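Side-chain contacts in aminoacyl-tRNA synthetase (Cryptosporidium parvum, PDB 5F9Z), which probably catalyses ATP-dependent attachment of proline to its transfer RNA, and is captured here with the inhibitor halofuginone and an ATP analogue: residues K338-S343 and N352-K357; I284-D289 and K413-E418. All coordinates share one frame; numbering follows the deposited sequence.

Interaction 1. Residues K338-S343 and N352-K357; sequences KIDDRS and NHWEVK
H353 meets R342 at the guanidinium edge: imidazole CD2 lies 3.8 Å from R342 NH2, near the guanidinium plane, and no bond joins them. Its CG is anti to the backbone N (chi1 176°), which sets the imidazole beside the next residue's indole. There H353 CD2 stands 3.7 Å above the plane of the W354 ring, over its centre. H353 also stacks on W349, one turn earlier in the helix.

W354 follows and makes the direct bond. Its NE1 donates to D340 OD2 at 2.5 Å and 160°, a short length to be read with caution. The oxygen lies in the indole plane and offers its anti lone pair, while the carboxylate plane stands 87° from the ring. R342 grips the same carboxylate side-on in a salt bridge, on its syn side but tilted clearly out of its plane, NE to D340 OD1 at 2.7 Å and NH2 to D340 OD2 at 2.8 Å. Three donors thus fix the rotation of a buried acid whose charge R342 probably balances.

The indole also rests on I305 and I307 of neighbouring strand 304-308, holding helix 347-356 against that strand and, through D340, to the end of edge strand 337-339 in the mixed five-stranded alpha/beta fold of the class IIa anticodon-binding domain.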
ATOM      1  N   LYS A 338      23.784   9.652   1.350  1.00 27.91           N
ATOM      2  CA  LYS A 338      24.345  10.406   0.239  1.00 28.39           C
ATOM      3  C   LYS A 338      24.827  11.757   0.746  1.00 29.41           C
ATOM      4  O   LYS A 338      24.332  12.273   1.752  1.00 29.17           O
ATOM      5  CB  LYS A 338      23.324  10.602  -0.890  1.00 27.50           C
ATOM      6  N   ILE A 339      25.802  12.325   0.041  1.00 30.23           N
ATOM      7  CA  ILE A 339      26.377  13.623   0.375  1.00 30.53           C
ATOM      8  C   ILE A 339      25.900  14.639  -0.653  1.00 34.10           C
ATOM      9  O   ILE A 339      26.054  14.427  -1.861  1.00 37.61           O
ATOM     10  CB  ILE A 339      27.914  13.570   0.415  1.00 30.53           C
ATOM     11  CG1 ILE A 339      28.393  12.528   1.426  1.00 31.22           C
ATOM     12  CG2 ILE A 339      28.484  14.942   0.750  1.00 28.32           C
ATOM     13  CD1 ILE A 339      29.899  12.405   1.502  1.00 30.78           C
ATOM     14  N   ASP A 340      25.325  15.737  -0.175  1.00 33.78           N
ATOM     15  CA  ASP A 340      24.912  16.852  -1.023  1.00 35.25           C
ATOM     16  C   ASP A 340      25.904  17.989  -0.784  1.00 38.85           C
ATOM     17  O   ASP A 340      25.684  18.857   0.063  1.00 39.08           O
ATOM     18  CB  ASP A 340      23.476  17.280  -0.723  1.00 31.98           C
ATOM     19  CG  ASP A 340      22.915  18.223  -1.774  1.00 33.01           C
ATOM     20  OD1 ASP A 340      23.691  18.702  -2.629  1.00 33.68           O
ATOM     21  OD2 ASP A 340      21.696  18.490  -1.743  1.00 32.19           O
ATOM     22  N   ASP A 341      27.002  17.976  -1.540  1.00 41.08           N
ATOM     23  CA  ASP A 341      28.040  18.993  -1.441  1.00 44.21           C
ATOM     24  C   ASP A 341      27.977  19.996  -2.588  1.00 45.40           C
ATOM     25  O   ASP A 341      29.014  20.497  -3.036  1.00 47.12           O
ATOM     26  CB  ASP A 341      29.419  18.336  -1.382  1.00 46.71           C
ATOM     27  CG  ASP A 341      29.716  17.493  -2.607  1.00 50.09           C
ATOM     28  OD1 ASP A 341      28.756  17.067  -3.284  1.00 51.08           O
ATOM     29  OD2 ASP A 341      30.909  17.254  -2.892  1.00 52.46           O
ATOM     30  N   ARG A 342      26.775  20.296  -3.074  1.00 43.68           N
ATOM     31  CA  ARG A 342      26.593  21.233  -4.179  1.00 43.82           C
ATOM     32  C   ARG A 342      26.759  22.653  -3.653  1.00 45.99           C
ATOM     33  O   ARG A 342      25.844  23.215  -3.049  1.00 45.93           O
ATOM     34  CB  ARG A 342      25.226  21.040  -4.826  1.00 42.76           C
ATOM     35  CG  ARG A 342      25.046  19.700  -5.520  1.00 42.27           C
ATOM     36  CD  ARG A 342      23.639  19.543  -6.078  1.00 41.45           C
ATOM     37  NE  ARG A 342      22.646  19.334  -5.028  1.00 38.13           N
ATOM     38  CZ  ARG A 342      21.345  19.176  -5.251  1.00 38.13           C
ATOM     39  NH1 ARG A 342      20.875  19.208  -6.491  1.00 39.14           N
ATOM     40  NH2 ARG A 342      20.512  18.989  -4.236  1.00 36.70           N
ATOM     41  N   SER A 343      27.930  23.247  -3.893  1.00 48.16           N
ATOM     42  CA  SER A 343      28.160  24.641  -3.526  1.00 49.14           C
ATOM     43  C   SER A 343      27.182  25.592  -4.203  1.00 50.14           C
ATOM     44  O   SER A 343      27.089  26.758  -3.802  1.00 50.49           O
ATOM     45  CB  SER A 343      29.594  25.042  -3.884  1.00 49.84           C
ATOM     46  N   ASN A 352      15.308  22.162   2.687  1.00 31.46           N
ATOM     47  CA  ASN A 352      13.952  22.000   2.175  1.00 30.12           C
ATOM     48  C   ASN A 352      13.901  20.974   1.050  1.00 29.81           C
ATOM     49  O   ASN A 352      12.929  20.218   0.940  1.00 30.28           O
ATOM     50  CB  ASN A 352      13.410  23.347   1.698  1.00 31.00           C
ATOM     51  CG  ASN A 352      12.118  23.208   0.917  1.00 31.15           C
ATOM     52  OD1 ASN A 352      11.044  23.048   1.495  1.00 29.54           O
ATOM     53  ND2 ASN A 352      12.218  23.271  -0.406  1.00 33.19           N
ATOM     54  N   HIS A 353      14.936  20.930   0.208  1.00 30.60           N
ATOM     55  CA  HIS A 353      14.930  20.020  -0.934  1.00 30.79           C
ATOM     56  C   HIS A 353      14.817  18.568  -0.483  1.00 29.50           C
ATOM     57  O   HIS A 353      13.989  17.808  -0.998  1.00 28.57           O
ATOM     58  CB  HIS A 353      16.192  20.222  -1.776  1.00 31.97           C
ATOM     59  CG  HIS A 353      16.309  19.270  -2.924  1.00 31.84           C
ATOM     60  ND1 HIS A 353      15.677  19.476  -4.131  1.00 32.76           N
ATOM     61  CD2 HIS A 353      16.979  18.098  -3.046  1.00 30.37           C
ATOM     62  CE1 HIS A 353      15.956  18.478  -4.949  1.00 32.91           C
ATOM     63  NE2 HIS A 353      16.744  17.627  -4.315  1.00 31.56           N
ATOM     64  N   TRP A 354      15.642  18.166   0.482  1.00 27.89           N
ATOM     65  CA  TRP A 354      15.594  16.798   0.982  1.00 25.93           C
ATOM     66  C   TRP A 354      14.496  16.583   2.015  1.00 27.00           C
ATOM     67  O   TRP A 354      14.177  15.429   2.321  1.00 27.16           O
ATOM     68  CB  TRP A 354      16.955  16.408   1.565  1.00 24.46           C
ATOM     69  CG  TRP A 354      18.064  16.499   0.558  1.00 26.01           C
ATOM     70  CD1 TRP A 354      19.019  17.470   0.476  1.00 25.65           C
ATOM     71  CD2 TRP A 354      18.322  15.591  -0.521  1.00 26.52           C
ATOM     72  NE1 TRP A 354      19.860  17.220  -0.581  1.00 26.05           N
ATOM     73  CE2 TRP A 354      19.454  16.073  -1.210  1.00 27.49           C
ATOM     74  CE3 TRP A 354      17.708  14.418  -0.970  1.00 25.71           C
ATOM     75  CZ2 TRP A 354      19.985  15.422  -2.323  1.00 26.95           C
ATOM     76  CZ3 TRP A 354      18.237  13.772  -2.075  1.00 26.43           C
ATOM     77  CH2 TRP A 354      19.363  14.276  -2.739  1.00 22.47           C
ATOM     78  N   GLU A 355      13.911  17.654   2.556  1.00 27.94           N
ATOM     79  CA  GLU A 355      12.740  17.502   3.412  1.00 29.75           C
ATOM     80  C   GLU A 355      11.490  17.211   2.590  1.00 30.20           C
ATOM     81  O   GLU A 355      10.643  16.414   3.008  1.00 30.43           O
ATOM     82  CB  GLU A 355      12.538  18.753   4.269  1.00 30.39           C
ATOM     83  CG  GLU A 355      13.403  18.794   5.521  1.00 31.05           C
ATOM     84  CD  GLU A 355      13.325  20.124   6.244  1.00 33.06           C
ATOM     85  OE1 GLU A 355      13.751  20.190   7.416  1.00 32.78           O
ATOM     86  OE2 GLU A 355      12.839  21.105   5.641  1.00 35.09           O
ATOM     87  N   VAL A 356      11.360  17.847   1.425  1.00 30.47           N
ATOM     88  CA  VAL A 356      10.238  17.551   0.537  1.00 30.22           C
ATOM     89  C   VAL A 356      10.320  16.110   0.048  1.00 28.68           C
ATOM     90  O   VAL A 356       9.299  15.420  -0.072  1.00 29.45           O
ATOM     91  CB  VAL A 356      10.204  18.550  -0.635  1.00 30.01           C
ATOM     92  CG1 VAL A 356       9.148  18.147  -1.655  1.00 29.50           C
ATOM     93  CG2 VAL A 356       9.936  19.957  -0.126  1.00 29.36           C
ATOM     94  N   LYS A 357      11.531  15.628  -0.225  1.00 25.47           N
ATOM     95  CA  LYS A 357      11.734  14.261  -0.689  1.00 25.46           C
ATOM     96  C   LYS A 357      11.661  13.234   0.435  1.00 24.70           C
ATOM     97  O   LYS A 357      11.754  12.033   0.161  1.00 25.56           O
ATOM     98  CB  LYS A 357      13.077  14.149  -1.415  1.00 25.79           C
ATOM     99  CG  LYS A 357      13.205  15.078  -2.616  1.00 26.41           C
ATOM    100  CD  LYS A 357      14.588  15.003  -3.244  1.00 26.93           C
ATOM    101  CE  LYS A 357      14.756  13.750  -4.087  1.00 27.06           C
ATOM    102  NZ  LYS A 357      13.934  13.803  -5.330  1.00 29.08           N
TER

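Interaction 2. Residues I284-D289 and K413-E418; sequences IMTHGD and KQRQNE
R415 runs extended through chi2 (-172°) and then bends at chi3 (-76°), a course that carries its guanidinium from helix 393-417 across to the backbone carbonyl of T286. The side chain spans a gap between the helices, whose nearest CA atoms, those of T286 and R415, are 9.3 Å apart. R415 NH2 sits 3.2 Å from T286 O, but the N-H...O angle of 122° makes this a weak, strongly bent hydrogen bond. R415 NH1 is 3.4 Å from T286 O as well, and the carbonyl oxygen approaches the guanidinium obliquely. The contact is small, burying 93 Å² over both sides.

T286 belongs to the last turn of helix 278-287, whose carbonyl end would probably attract a positive group. That helix follows strand 265-276 in the class II catalytic core, and T276 and R278 at their junction line the nucleotide pocket, an order consistent with class II motif 3. The T286 side chain itself is about 13 Å from the bound ATP analogue.

The methyl CG2 of T286 comes within 4.2 Å of R415 NH1, while its OG1 is bonded to V282 O in its own helix. The same CG2 lies 3.7 Å above the plane of the H287 ring, offset toward the rim. H287 in turn packs on L408 and A412 of helix 393-417 and gives NE2 to L203 O; its ND1 stays 4.8 Å from R415 NH2.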
ATOM      1  N   ILE A 284       2.129   7.419   1.492  1.00 24.85           N
ATOM      2  CA  ILE A 284       2.392   8.849   1.339  1.00 24.72           C
ATOM      3  C   ILE A 284       1.351   9.663   2.098  1.00 25.64           C
ATOM      4  O   ILE A 284       1.685  10.578   2.860  1.00 26.93           O
ATOM      5  CB  ILE A 284       2.423   9.233  -0.151  1.00 24.39           C
ATOM      6  CG1 ILE A 284       3.602   8.565  -0.857  1.00 26.20           C
ATOM      7  CG2 ILE A 284       2.490  10.744  -0.312  1.00 24.24           C
ATOM      8  CD1 ILE A 284       3.464   8.542  -2.364  1.00 26.12           C
ATOM      9  N   MET A 285       0.070   9.341   1.897  1.00 25.07           N
ATOM     10  CA  MET A 285      -0.997  10.094   2.548  1.00 27.39           C
ATOM     11  C   MET A 285      -0.957   9.937   4.061  1.00 27.12           C
ATOM     12  O   MET A 285      -1.366  10.848   4.791  1.00 28.29           O
ATOM     13  CB  MET A 285      -2.355   9.646   2.008  1.00 28.30           C
ATOM     14  CG  MET A 285      -2.535   9.858   0.515  1.00 29.58           C
ATOM     15  SD  MET A 285      -4.100   9.198  -0.085  1.00 31.20           S
ATOM     16  CE  MET A 285      -4.093   9.792  -1.773  1.00 32.80           C
ATOM     17  N   THR A 286      -0.468   8.797   4.550  1.00 25.74           N
ATOM     18  CA  THR A 286      -0.468   8.542   5.986  1.00 24.14           C
ATOM     19  C   THR A 286       0.550   9.417   6.709  1.00 25.09           C
ATOM     20  O   THR A 286       0.239  10.028   7.737  1.00 27.24           O
ATOM     21  CB  THR A 286      -0.186   7.062   6.252  1.00 22.69           C
ATOM     22  OG1 THR A 286      -1.205   6.258   5.643  1.00 21.86           O
ATOM     23  CG2 THR A 286      -0.160   6.788   7.742  1.00 23.37           C
ATOM     24  N   HIS A 287       1.771   9.499   6.181  1.00 24.57           N
ATOM     25  CA  HIS A 287       2.878  10.111   6.906  1.00 25.81           C
ATOM     26  C   HIS A 287       3.215  11.525   6.451  1.00 28.23           C
ATOM     27  O   HIS A 287       3.769  12.294   7.242  1.00 30.14           O
ATOM     28  CB  HIS A 287       4.135   9.243   6.780  1.00 24.56           C
ATOM     29  CG  HIS A 287       3.936   7.825   7.216  1.00 23.97           C
ATOM     30  ND1 HIS A 287       3.556   7.487   8.496  1.00 23.53           N
ATOM     31  CD2 HIS A 287       4.069   6.658   6.542  1.00 22.51           C
ATOM     32  CE1 HIS A 287       3.461   6.173   8.592  1.00 23.22           C
ATOM     33  NE2 HIS A 287       3.768   5.646   7.420  1.00 22.66           N
ATOM     34  N   GLY A 288       2.902  11.886   5.208  1.00 24.51           N
ATOM     35  CA  GLY A 288       3.309  13.184   4.699  1.00 27.30           C
ATOM     36  C   GLY A 288       2.700  14.328   5.488  1.00 29.88           C
ATOM     37  O   GLY A 288       1.599  14.225   6.031  1.00 33.38           O
ATOM     38  N   ASP A 289       3.436  15.433   5.549  1.00 27.69           N
ATOM     39  CA  ASP A 289       2.986  16.621   6.266  1.00 29.49           C
ATOM     40  C   ASP A 289       3.026  17.815   5.314  1.00 32.33           C
ATOM     41  O   ASP A 289       3.094  17.674   4.086  1.00 32.99           O
ATOM     42  CB  ASP A 289       3.826  16.841   7.535  1.00 30.75           C
ATOM     43  CG  ASP A 289       5.323  16.893   7.259  1.00 31.76           C
ATOM     44  OD1 ASP A 289       5.733  17.404   6.195  1.00 32.36           O
ATOM     45  OD2 ASP A 289       6.096  16.424   8.121  1.00 30.52           O
ATOM     46  N   LYS A 413      -1.079   4.905  13.996  1.00 31.51           N
ATOM     47  CA  LYS A 413      -2.028   3.986  14.614  1.00 31.47           C
ATOM     48  C   LYS A 413      -3.048   4.737  15.460  1.00 31.58           C
ATOM     49  O   LYS A 413      -4.255   4.482  15.365  1.00 32.57           O
ATOM     50  CB  LYS A 413      -1.281   2.956  15.460  1.00 34.42           C
ATOM     51  CG  LYS A 413      -1.694   1.520  15.209  1.00 38.64           C
ATOM     52  CD  LYS A 413      -0.502   0.671  14.793  1.00 42.16           C
ATOM     53  CE  LYS A 413      -0.890  -0.794  14.687  1.00 46.42           C
ATOM     54  NZ  LYS A 413      -2.130  -0.972  13.883  1.00 49.28           N
ATOM     55  N   GLN A 414      -2.586   5.668  16.298  1.00 32.21           N
ATOM     56  CA  GLN A 414      -3.514   6.419  17.135  1.00 34.02           C
ATOM     57  C   GLN A 414      -4.376   7.376  16.322  1.00 34.03           C
ATOM     58  O   GLN A 414      -5.445   7.778  16.794  1.00 35.25           O
ATOM     59  CB  GLN A 414      -2.759   7.173  18.235  1.00 34.36           C
ATOM     60  CG  GLN A 414      -1.693   8.138  17.752  1.00 35.07           C
ATOM     61  CD  GLN A 414      -0.861   8.694  18.895  1.00 37.28           C
ATOM     62  OE1 GLN A 414      -1.139   8.435  20.065  1.00 37.77           O
ATOM     63  NE2 GLN A 414       0.168   9.463  18.558  1.00 37.24           N
ATOM     64  N   ARG A 415      -3.946   7.745  15.114  1.00 33.27           N
ATOM     65  CA  ARG A 415      -4.827   8.481  14.215  1.00 33.92           C
ATOM     66  C   ARG A 415      -5.889   7.575  13.605  1.00 33.69           C
ATOM     67  O   ARG A 415      -7.008   8.030  13.341  1.00 34.84           O
ATOM     68  CB  ARG A 415      -4.019   9.166  13.109  1.00 33.84           C
ATOM     69  CG  ARG A 415      -3.646  10.605  13.427  1.00 36.50           C
ATOM     70  CD  ARG A 415      -3.016  11.317  12.236  1.00 37.84           C
ATOM     71  NE  ARG A 415      -1.630  10.913  12.011  1.00 39.12           N
ATOM     72  CZ  ARG A 415      -1.225  10.145  11.005  1.00 42.32           C
ATOM     73  NH1 ARG A 415      -2.100   9.694  10.115  1.00 43.84           N
ATOM     74  NH2 ARG A 415       0.058   9.833  10.884  1.00 41.54           N
ATOM     75  N   GLN A 416      -5.565   6.300  13.376  1.00 31.53           N
ATOM     76  CA  GLN A 416      -6.556   5.367  12.854  1.00 32.01           C
ATOM     77  C   GLN A 416      -7.535   4.927  13.936  1.00 32.58           C
ATOM     78  O   GLN A 416      -8.730   4.761  13.664  1.00 32.77           O
ATOM     79  CB  GLN A 416      -5.862   4.152  12.236  1.00 32.37           C
ATOM     80  CG  GLN A 416      -6.817   3.054  11.787  1.00 35.23           C
ATOM     81  CD  GLN A 416      -6.131   1.978  10.971  1.00 36.77           C
ATOM     82  OE1 GLN A 416      -5.965   0.847  11.426  1.00 35.69           O
ATOM     83  NE2 GLN A 416      -5.732   2.325   9.752  1.00 37.58           N
ATOM     84  N   ASN A 417      -7.050   4.734  15.166  1.00 33.03           N
ATOM     85  CA  ASN A 417      -7.934   4.320  16.251  1.00 33.60           C
ATOM     86  C   ASN A 417      -8.977   5.389  16.554  1.00 32.64           C
ATOM     87  O   ASN A 417     -10.140   5.071  16.823  1.00 34.18           O
ATOM     88  CB  ASN A 417      -7.118   3.995  17.503  1.00 34.85           C
ATOM     89  CG  ASN A 417      -6.193   2.810  17.304  1.00 36.94           C
ATOM     90  OD1 ASN A 417      -6.403   1.986  16.413  1.00 37.70           O
ATOM     91  ND2 ASN A 417      -5.163   2.718  18.136  1.00 38.10           N
ATOM     92  N   GLU A 418      -8.581   6.663  16.512  1.00 31.89           N
ATOM     93  CA  GLU A 418      -9.536   7.740  16.741  1.00 35.45           C
ATOM     94  C   GLU A 418     -10.475   7.950  15.562  1.00 35.21           C
ATOM     95  O   GLU A 418     -11.458   8.687  15.698  1.00 36.26           O
ATOM     96  CB  GLU A 418      -8.800   9.045  17.056  1.00 37.65           C
ATOM     97  CG  GLU A 418      -8.122   9.688  15.859  1.00 39.46           C
ATOM     98  CD  GLU A 418      -7.384  10.963  16.224  1.00 42.07           C
ATOM     99  OE1 GLU A 418      -6.562  11.431  15.409  1.00 41.53           O
ATOM    100  OE2 GLU A 418      -7.625  11.497  17.328  1.00 45.50           O
TER

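Along the chain the segments run 284-289, 338-343, 352-357 and 413-418, placing interaction 1 inside the loop closed by interaction 2. Their centres are 26 Å apart and their nearest atoms about 6 Å, without touching. Interaction 1 stays within the anticodon-binding domain, where it joins strand 337-339 to helix 347-356; interaction 2 brings helix 393-417, which follows that domain's sheet, back against helix 278-287 of the catalytic core. R380 connects the two neighbourhoods, bonding E355 O and forming a salt bridge with D289. One contact is thus internal to a domain, whereas the other lies where the chain returns to the core.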